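Local coordinates for protein sugar-binding transcriptional regulator, LacI family (Enterococcus faecalis, PDB 3CS3) that probably regulates transcription by binding operator DNA under the control of a small sugar ligand, as many LacI-family repressors do, at residues A[80-88]-A[239-247]; A[7-17]-A[38-49]. All coordinates share one frame; numbering follows the deposited sequence.

Overall arrangement
Both contacts belong to the same seven-stranded, mostly parallel sheet and lie on the same side of the centre of the chain, their own centres about 12 Å apart. Interaction 2 lays down the edge of the sheet within this chain, pairing strand 10-15 with strand 40-45, and interaction 1 packs the end of helix 232-247 (residues 239-247) over strand 82-85 further in. The two meet directly: Ile243 CG1 lies 4.0 Å from Ile11 CD1, and Tyr39 touches Ile244 through CD2 and Met247 through OH, which is 3.5 Å from Met247 SD. One helix thus spans part of the sheet and reaches both contacts, while strand 40-45 passes the sheet on to the second subunit.

Interaction 1: A[80-88]-A[239-247]; sequences GHSIVVLDR and AAEKIIHLM
Ser82 OG is held by a hydrogen bond to Asn94 OD1 while its other neighbours include the carbons of the helix end, with Met247 CA 3.3 Å away and Met247 CB close behind. The hydroxyl lies beside its own backbone N (chi1 -70°), and this rotation sets it against Met247 and near CG of Leu246. The bond to Asn94, just before strand 95-100, satisfies this buried hydroxyl. Toward the middle, Val84 turns its CG2 methyl onto the helix backbone, 3.7 Å from Ile243 N, and the same CG2 lies 4.0 Å from Lys242 CB. From the helix, Ile243 sends CD1 to the strand backbone, CG1 being anti to the backbone N (chi1 -168°); this CD1 is 3.3 Å from Ser82 O and 3.9 Å from Val84 CG2. Leu246 does likewise one turn on, its CD2 coming within 3.5 Å of Ile83 O. At the far end Leu86 CD2 closes on Ala239 CB at 3.8 Å. Lys242 contributes only its CB; its chain bends away so that NZ makes a salt bridge with Glu255. Ile83 mostly serves the other face, packing on Ile73, Phe76 and Ala77 of helix 70-78. The strand axis and the helix axis come within 8.0 Å and run nearly antiparallel, at 152°. Strand 82-85 is itself bonded between strands 60-64 and 95-100, which makes it an inner strand covered by a helix on each face: the three-layer alpha/beta/alpha sandwich of the periplasmic binding protein-like fold used by LacI-family regulators.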
loop_
_atom_site.group_PDB
_atom_site.type_symbol
_atom_site.label_atom_id
_atom_site.label_comp_id
_atom_site.label_asym_id
_atom_site.label_seq_id
_atom_site.Cartn_x
_atom_site.Cartn_y
_atom_site.Cartn_z
ATOM N N GLY A 80 24.851 -18.525 -4.874
ATOM C CA GLY A 80 25.054 -17.808 -6.133
ATOM C C GLY A 80 24.136 -16.632 -6.428
ATOM O O GLY A 80 24.348 -15.918 -7.413
ATOM N N HIS A 81 23.121 -16.423 -5.589
ATOM C CA HIS A 81 22.178 -15.318 -5.791
ATOM C C HIS A 81 22.702 -14.007 -5.224
ATOM O O HIS A 81 23.260 -13.970 -4.126
ATOM C CB HIS A 81 20.820 -15.629 -5.170
ATOM C CG HIS A 81 20.133 -16.813 -5.772
ATOM N ND1 HIS A 81 20.253 -18.084 -5.254
ATOM C CD2 HIS A 81 19.306 -16.915 -6.838
ATOM C CE1 HIS A 81 19.532 -18.921 -5.979
ATOM N NE2 HIS A 81 18.948 -18.237 -6.948
ATOM N N SER A 82 22.507 -12.932 -5.983
ATOM C CA SER A 82 22.901 -11.593 -5.557
ATOM C C SER A 82 21.791 -10.939 -4.751
ATOM O O SER A 82 20.618 -11.085 -5.083
ATOM C CB SER A 82 23.235 -10.741 -6.774
ATOM O OG SER A 82 24.436 -11.192 -7.358
ATOM N N ILE A 83 22.158 -10.220 -3.692
ATOM C CA ILE A 83 21.170 -9.584 -2.812
ATOM C C ILE A 83 21.499 -8.119 -2.498
ATOM O O ILE A 83 22.635 -7.783 -2.195
ATOM C CB ILE A 83 20.976 -10.392 -1.489
ATOM C CG1 ILE A 83 20.489 -11.814 -1.785
ATOM C CG2 ILE A 83 19.952 -9.718 -0.585
ATOM C CD1 ILE A 83 20.885 -12.816 -0.758
ATOM N N VAL A 84 20.497 -7.250 -2.593
ATOM C CA VAL A 84 20.607 -5.891 -2.064
ATOM C C VAL A 84 19.695 -5.735 -0.839
ATOM O O VAL A 84 18.495 -5.990 -0.906
ATOM C CB VAL A 84 20.316 -4.818 -3.144
ATOM C CG1 VAL A 84 20.335 -3.429 -2.544
ATOM C CG2 VAL A 84 21.361 -4.898 -4.247
ATOM N N VAL A 85 20.288 -5.363 0.290
ATOM C CA VAL A 85 19.526 -5.108 1.505
ATOM C C VAL A 85 19.263 -3.617 1.681
ATOM O O VAL A 85 20.127 -2.776 1.410
ATOM C CB VAL A 85 20.188 -5.716 2.778
ATOM C CG1 VAL A 85 20.031 -7.229 2.786
ATOM C CG2 VAL A 85 21.648 -5.330 2.886
ATOM N N LEU A 86 18.046 -3.307 2.109
ATOM C CA LEU A 86 17.599 -1.936 2.288
ATOM C C LEU A 86 17.322 -1.660 3.763
ATOM O O LEU A 86 16.863 -0.579 4.128
ATOM C CB LEU A 86 16.319 -1.695 1.482
ATOM C CG LEU A 86 16.224 -2.017 -0.013
ATOM C CD1 LEU A 86 14.961 -1.377 -0.560
ATOM C CD2 LEU A 86 17.433 -1.535 -0.806
ATOM N N ASP A 87 17.628 -2.641 4.608
ATOM C CA ASP A 87 17.132 -2.654 5.978
ATOM C C ASP A 87 18.175 -2.987 7.042
ATOM O O ASP A 87 17.856 -2.982 8.233
ATOM C CB ASP A 87 15.947 -3.632 6.086
ATOM C CG ASP A 87 16.320 -5.072 5.715
ATOM O OD1 ASP A 87 17.458 -5.341 5.273
ATOM O OD2 ASP A 87 15.454 -5.953 5.865
ATOM N N ARG A 88 19.401 -3.292 6.608
ATOM C CA ARG A 88 20.471 -3.748 7.499
ATOM C C ARG A 88 21.847 -3.605 6.855
ATOM O O ARG A 88 21.948 -3.384 5.645
ATOM C CB ARG A 88 20.250 -5.205 7.906
ATOM C CG ARG A 88 20.512 -6.222 6.808
ATOM C CD ARG A 88 19.842 -7.537 7.123
ATOM N NE ARG A 88 18.415 -7.477 6.836
ATOM C CZ ARG A 88 17.542 -8.425 7.153
ATOM N NH1 ARG A 88 16.268 -8.281 6.828
ATOM N NH2 ARG A 88 17.938 -9.524 7.777
ATOM N N ALA A 239 18.585 0.874 -5.826
ATOM C CA ALA A 239 18.547 -0.551 -5.448
ATOM C C ALA A 239 18.499 -1.464 -6.670
ATOM O O ALA A 239 19.193 -2.481 -6.713
ATOM C CB ALA A 239 17.377 -0.838 -4.533
ATOM N N ALA A 240 17.693 -1.074 -7.658
ATOM C CA ALA A 240 17.590 -1.788 -8.936
ATOM C C ALA A 240 18.901 -1.792 -9.733
ATOM O O ALA A 240 19.278 -2.817 -10.285
ATOM C CB ALA A 240 16.464 -1.216 -9.769
ATOM N N GLU A 241 19.597 -0.657 -9.781
ATOM C CA GLU A 241 20.861 -0.573 -10.517
ATOM C C GLU A 241 21.970 -1.329 -9.788
ATOM O O GLU A 241 22.876 -1.869 -10.418
ATOM C CB GLU A 241 21.258 0.893 -10.808
ATOM C CG GLU A 241 22.396 1.484 -9.944
ATOM C CD GLU A 241 22.736 2.940 -10.275
ATOM O OE1 GLU A 241 21.892 3.655 -10.865
ATOM O OE2 GLU A 241 23.855 3.373 -9.930
ATOM N N LYS A 242 21.873 -1.379 -8.462
ATOM C CA LYS A 242 22.850 -2.066 -7.635
ATOM C C LYS A 242 22.756 -3.574 -7.770
ATOM O O LYS A 242 23.773 -4.244 -7.739
ATOM C CB LYS A 242 22.672 -1.682 -6.167
ATOM C CG LYS A 242 23.974 -1.527 -5.406
ATOM C CD LYS A 242 24.248 -0.075 -5.047
ATOM C CE LYS A 242 24.592 0.781 -6.256
ATOM N NZ LYS A 242 25.483 1.907 -5.904
ATOM N N ILE A 243 21.538 -4.099 -7.901
ATOM C CA ILE A 243 21.332 -5.543 -8.039
ATOM C C ILE A 243 21.779 -6.049 -9.423
ATOM O O ILE A 243 22.362 -7.128 -9.529
ATOM C CB ILE A 243 19.867 -5.990 -7.631
ATOM C CG1 ILE A 243 19.756 -7.503 -7.507
ATOM C CG2 ILE A 243 18.800 -5.482 -8.576
ATOM C CD1 ILE A 243 20.185 -8.011 -6.193
ATOM N N ILE A 244 21.543 -5.248 -10.463
ATOM C CA ILE A 244 22.032 -5.560 -11.804
ATOM C C ILE A 244 23.559 -5.585 -11.820
ATOM O O ILE A 244 24.149 -6.607 -12.162
ATOM C CB ILE A 244 21.491 -4.571 -12.873
ATOM C CG1 ILE A 244 19.956 -4.655 -12.980
ATOM C CG2 ILE A 244 22.163 -4.798 -14.235
ATOM C CD1 ILE A 244 19.384 -6.058 -13.185
ATOM N N HIS A 245 24.180 -4.477 -11.412
ATOM C CA HIS A 245 25.640 -4.344 -11.373
ATOM C C HIS A 245 26.298 -5.439 -10.541
ATOM O O HIS A 245 27.312 -5.994 -10.947
ATOM C CB HIS A 245 26.050 -2.962 -10.846
ATOM C CG HIS A 245 25.922 -1.860 -11.855
ATOM N ND1 HIS A 245 24.806 -1.697 -12.649
ATOM C CD2 HIS A 245 26.763 -0.852 -12.181
ATOM C CE1 HIS A 245 24.973 -0.645 -13.431
ATOM N NE2 HIS A 245 26.152 -0.114 -13.166
ATOM N N LEU A 246 25.692 -5.765 -9.402
ATOM C CA LEU A 246 26.220 -6.781 -8.491
ATOM C C LEU A 246 26.191 -8.188 -9.091
ATOM O O LEU A 246 27.146 -8.954 -8.925
ATOM C CB LEU A 246 25.471 -6.741 -7.148
ATOM C CG LEU A 246 25.725 -7.769 -6.047
ATOM C CD1 LEU A 246 27.149 -7.695 -5.531
ATOM C CD2 LEU A 246 24.736 -7.551 -4.927
ATOM N N MET A 247 25.113 -8.518 -9.801
ATOM C CA MET A 247 24.979 -9.854 -10.375
ATOM C C MET A 247 25.731 -10.008 -11.697
ATOM O O MET A 247 25.929 -11.126 -12.175
ATOM C CB MET A 247 23.507 -10.291 -10.463
ATOM C CG MET A 247 22.749 -9.992 -11.746
ATOM S SD MET A 247 20.967 -10.286 -11.546
ATOM C CE MET A 247 20.944 -11.417 -10.159
#

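Interaction 2: A[7-17]-A[38-49]; sequences QTNIIGVYLAD and DYEMIVCSGKKS
Val13 N gives a hydrogen bond of 2.7 Å to Ile42 O, and Val13 O accepts from Cys44 N, so both backbone polar atoms of Val13 are spent on strand 40-45. The same parallel pattern recurs along the pairing: Ile11 N bonds to Glu40 O and Ile11 O takes Ile42 N, while Asn9 O accepts from Glu40 N and Leu15 N bonds to Cys44 O. Leu15 O is satisfied differently, by Ser45 OG at 2.9 Å and by a water 3.0 Å away that donates to it and is also hydrogen-bonded to Ser49 OG. Ser45 OG swings anti to its backbone N (chi1 -161°) and approaches from well above the carbonyl plane. Over one face of the Tyr39 ring, Asn9 CA (in the conformer described) makes a CH-pi contact 3.8 Å from the centroid, and Ile11 CD1 lies 3.8 Å from Tyr39 CD1. Glu40 OE1 forms a salt bridge with Lys48 NZ of the second subunit. The pair forms a beta-alpha-beta crossover with helix 23-35, whose Leu27 and Ile30 meet Leu15 and Met41. Ile10, Gly12 and Tyr14 bond onward to strand 60-64 and the residue before it, while Val43 to Ser45 continue the sheet antiparallel into the second subunit.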
loop_
_atom_site.group_PDB
_atom_site.type_symbol
_atom_site.label_atom_id
_atom_site.label_comp_id
_atom_site.label_asym_id
_atom_site.label_seq_id
_atom_site.Cartn_x
_atom_site.Cartn_y
_atom_site.Cartn_z
ATOM N N GLN A 7 18.714 -18.076 -15.830
ATOM C CA GLN A 7 18.538 -16.638 -15.808
ATOM C C GLN A 7 17.094 -16.363 -16.171
ATOM O O GLN A 7 16.705 -16.501 -17.324
ATOM C CB GLN A 7 19.495 -15.957 -16.776
ATOM C CG GLN A 7 19.405 -14.449 -16.800
ATOM C CD GLN A 7 20.743 -13.802 -17.060
ATOM O OE1 GLN A 7 21.695 -13.997 -16.302
ATOM N NE2 GLN A 7 20.828 -13.023 -18.132
ATOM N N THR A 8 16.303 -15.993 -15.167
ATOM C CA THR A 8 14.861 -15.827 -15.315
ATOM C C THR A 8 14.475 -14.380 -15.586
ATOM O O THR A 8 13.304 -14.096 -15.875
ATOM C CB THR A 8 14.120 -16.293 -14.037
ATOM O OG1 THR A 8 14.511 -15.480 -12.922
ATOM C CG2 THR A 8 14.439 -17.746 -13.723
ATOM N N ASN A 9 15.478 -13.495 -15.525
ATOM C CA ASN A 9 15.317 -12.030 -15.483
ATOM C C ASN A 9 14.211 -11.498 -14.558
ATOM O O ASN A 9 13.479 -10.550 -14.877
ATOM C CB ASN A 9 15.429 -11.324 -16.865
ATOM C CG ASN A 9 14.284 -11.636 -17.836
ATOM O OD1 ASN A 9 14.476 -11.538 -19.049
ATOM N ND2 ASN A 9 13.100 -11.958 -17.326
ATOM N N ILE A 10 14.128 -12.115 -13.377
ATOM C CA ILE A 10 13.175 -11.735 -12.328
ATOM C C ILE A 10 13.901 -11.479 -11.006
ATOM O O ILE A 10 14.732 -12.284 -10.564
ATOM C CB ILE A 10 12.040 -12.790 -12.141
ATOM C CG1 ILE A 10 11.232 -12.935 -13.435
ATOM C CG2 ILE A 10 11.068 -12.372 -11.031
ATOM C CD1 ILE A 10 10.408 -14.200 -13.526
ATOM N N ILE A 11 13.609 -10.334 -10.398
ATOM C CA ILE A 11 14.114 -10.017 -9.067
ATOM C C ILE A 11 12.980 -10.193 -8.060
ATOM O O ILE A 11 11.881 -9.683 -8.267
ATOM C CB ILE A 11 14.706 -8.572 -9.002
ATOM C CG1 ILE A 11 15.841 -8.393 -10.029
ATOM C CG2 ILE A 11 15.180 -8.219 -7.586
ATOM C CD1 ILE A 11 17.033 -9.349 -9.857
ATOM N N GLY A 12 13.241 -10.951 -6.999
ATOM C CA GLY A 12 12.301 -11.070 -5.886
ATOM C C GLY A 12 12.457 -9.908 -4.920
ATOM O O GLY A 12 13.558 -9.612 -4.469
ATOM N N VAL A 13 11.358 -9.231 -4.615
ATOM C CA VAL A 13 11.397 -8.108 -3.692
ATOM C C VAL A 13 10.638 -8.496 -2.427
ATOM O O VAL A 13 9.442 -8.764 -2.469
ATOM C CB VAL A 13 10.836 -6.821 -4.330
ATOM C CG1 VAL A 13 10.846 -5.675 -3.332
ATOM C CG2 VAL A 13 11.645 -6.445 -5.575
ATOM N N TYR A 14 11.353 -8.551 -1.309
ATOM C CA TYR A 14 10.776 -9.025 -0.056
ATOM C C TYR A 14 10.475 -7.868 0.886
ATOM O O TYR A 14 11.381 -7.250 1.447
ATOM C CB TYR A 14 11.673 -10.094 0.586
ATOM C CG TYR A 14 11.705 -11.365 -0.230
ATOM C CD1 TYR A 14 10.779 -12.380 -0.002
ATOM C CD2 TYR A 14 12.632 -11.534 -1.266
ATOM C CE1 TYR A 14 10.784 -13.538 -0.761
ATOM C CE2 TYR A 14 12.643 -12.685 -2.033
ATOM C CZ TYR A 14 11.717 -13.685 -1.771
ATOM O OH TYR A 14 11.716 -14.835 -2.523
ATOM N N LEU A 15 9.186 -7.565 1.011
ATOM C CA LEU A 15 8.706 -6.456 1.831
ATOM C C LEU A 15 8.052 -6.976 3.100
ATOM O O LEU A 15 7.682 -8.144 3.177
ATOM C CB LEU A 15 7.738 -5.568 1.046
ATOM C CG LEU A 15 8.263 -4.931 -0.250
ATOM C CD1 LEU A 15 7.186 -4.055 -0.841
ATOM C CD2 LEU A 15 9.564 -4.129 -0.050
ATOM N N ALA A 16 7.923 -6.101 4.091
ATOM C CA ALA A 16 7.389 -6.472 5.400
ATOM C C ALA A 16 5.894 -6.185 5.545
ATOM O O ALA A 16 5.235 -6.737 6.430
ATOM C CB ALA A 16 8.168 -5.764 6.482
ATOM N N ASP A 17 5.373 -5.339 4.661
ATOM C CA ASP A 17 3.994 -4.823 4.719
ATOM C C ASP A 17 3.588 -4.075 5.997
ATOM O O ASP A 17 2.494 -4.270 6.535
ATOM C CB ASP A 17 2.936 -5.854 4.284
ATOM C CG ASP A 17 2.468 -5.642 2.846
ATOM O OD1 ASP A 17 1.240 -5.610 2.619
ATOM O OD2 ASP A 17 3.323 -5.495 1.944
ATOM N N ASP A 38 15.900 -4.888 -18.891
ATOM C CA ASP A 38 14.939 -5.954 -19.232
ATOM C C ASP A 38 14.672 -6.952 -18.099
ATOM O O ASP A 38 14.462 -8.147 -18.343
ATOM C CB ASP A 38 15.338 -6.696 -20.523
ATOM C CG ASP A 38 15.551 -5.762 -21.696
ATOM O OD1 ASP A 38 16.683 -5.739 -22.235
ATOM O OD2 ASP A 38 14.593 -5.051 -22.074
ATOM N N TYR A 39 14.696 -6.460 -16.863
ATOM C CA TYR A 39 14.348 -7.276 -15.707
ATOM C C TYR A 39 12.954 -6.936 -15.220
ATOM O O TYR A 39 12.445 -5.843 -15.469
ATOM C CB TYR A 39 15.365 -7.093 -14.581
ATOM C CG TYR A 39 16.497 -8.089 -14.612
ATOM C CD1 TYR A 39 16.605 -9.080 -13.639
ATOM C CD2 TYR A 39 17.460 -8.050 -15.620
ATOM C CE1 TYR A 39 17.656 -10.000 -13.661
ATOM C CE2 TYR A 39 18.510 -8.967 -15.657
ATOM C CZ TYR A 39 18.602 -9.938 -14.677
ATOM O OH TYR A 39 19.642 -10.843 -14.714
ATOM N N GLU A 40 12.335 -7.893 -14.544
ATOM C CA GLU A 40 11.042 -7.681 -13.916
ATOM C C GLU A 40 11.094 -8.079 -12.452
ATOM O O GLU A 40 12.067 -8.674 -11.984
ATOM C CB GLU A 40 9.945 -8.457 -14.640
ATOM C CG GLU A 40 9.422 -7.759 -15.887
ATOM C CD GLU A 40 8.250 -8.486 -16.516
ATOM O OE1 GLU A 40 8.245 -9.737 -16.506
ATOM O OE2 GLU A 40 7.335 -7.802 -17.026
ATOM N N MET A 41 10.035 -7.757 -11.727
ATOM C CA MET A 41 10.042 -7.950 -10.298
ATOM C C MET A 41 8.794 -8.668 -9.800
ATOM O O MET A 41 7.706 -8.491 -10.342
ATOM C CB MET A 41 10.300 -6.602 -9.607
ATOM C CG MET A 41 9.280 -6.145 -8.600
ATOM S SD MET A 41 9.315 -4.354 -8.516
ATOM C CE MET A 41 7.565 -4.015 -8.294
ATOM N N ILE A 42 8.975 -9.536 -8.813
ATOM C CA ILE A 42 7.847 -10.023 -8.034
ATOM C C ILE A 42 8.010 -9.595 -6.583
ATOM O O ILE A 42 9.127 -9.532 -6.062
ATOM C CB ILE A 42 7.609 -11.549 -8.154
ATOM C CG1 ILE A 42 8.868 -12.340 -7.804
ATOM C CG2 ILE A 42 7.119 -11.885 -9.554
ATOM C CD1 ILE A 42 8.651 -13.361 -6.707
ATOM N N VAL A 43 6.891 -9.271 -5.948
ATOM C CA VAL A 43 6.906 -8.785 -4.582
ATOM C C VAL A 43 6.290 -9.842 -3.678
ATOM O O VAL A 43 5.215 -10.357 -3.972
ATOM C CB VAL A 43 6.155 -7.442 -4.454
ATOM C CG1 VAL A 43 6.209 -6.919 -3.023
ATOM C CG2 VAL A 43 6.736 -6.413 -5.406
ATOM N N CYS A 44 6.988 -10.171 -2.594
ATOM C CA CYS A 44 6.495 -11.128 -1.615
ATOM C C CYS A 44 6.504 -10.540 -0.218
ATOM O O CYS A 44 7.424 -9.820 0.157
ATOM C CB CYS A 44 7.316 -12.412 -1.650
ATOM S SG CYS A 44 7.197 -13.256 -3.231
ATOM N N SER A 45 5.470 -10.853 0.552
ATOM C CA SER A 45 5.336 -10.315 1.893
ATOM C C SER A 45 4.684 -11.315 2.839
ATOM O O SER A 45 3.874 -12.134 2.422
ATOM C CB SER A 45 4.525 -9.024 1.852
ATOM O OG SER A 45 4.756 -8.283 3.026
ATOM N N GLY A 46 5.039 -11.241 4.115
ATOM C CA GLY A 46 4.500 -12.150 5.119
ATOM C C GLY A 46 5.574 -12.680 6.046
ATOM O O GLY A 46 6.762 -12.635 5.719
ATOM N N LYS A 47 5.142 -13.192 7.200
ATOM C CA LYS A 47 6.035 -13.739 8.230
ATOM C C LYS A 47 6.784 -14.995 7.781
ATOM O O LYS A 47 7.880 -15.271 8.264
ATOM C CB LYS A 47 5.248 -14.050 9.512
ATOM C CG LYS A 47 4.954 -12.838 10.395
ATOM C CD LYS A 47 4.413 -13.245 11.770
ATOM C CE LYS A 47 5.531 -13.666 12.724
ATOM N NZ LYS A 47 4.997 -14.186 14.014
ATOM N N LYS A 48 6.179 -15.744 6.862
ATOM C CA LYS A 48 6.725 -17.017 6.402
ATOM C C LYS A 48 7.229 -16.945 4.962
ATOM O O LYS A 48 7.503 -17.978 4.353
ATOM C CB LYS A 48 5.668 -18.127 6.523
ATOM C CG LYS A 48 5.147 -18.393 7.938
ATOM C CD LYS A 48 6.085 -19.293 8.739
ATOM C CE LYS A 48 5.458 -19.737 10.057
ATOM N NZ LYS A 48 5.186 -18.596 10.984
ATOM N N SER A 49 7.361 -15.728 4.430
ATOM C CA SER A 49 7.725 -15.512 3.020
ATOM C C SER A 49 9.164 -15.911 2.673
ATOM O O SER A 49 9.462 -16.224 1.517
ATOM C CB SER A 49 7.477 -14.056 2.616
ATOM O OG SER A 49 8.388 -13.186 3.263
HETATM O O HOH W 1 9.112 -10.759 3.191
#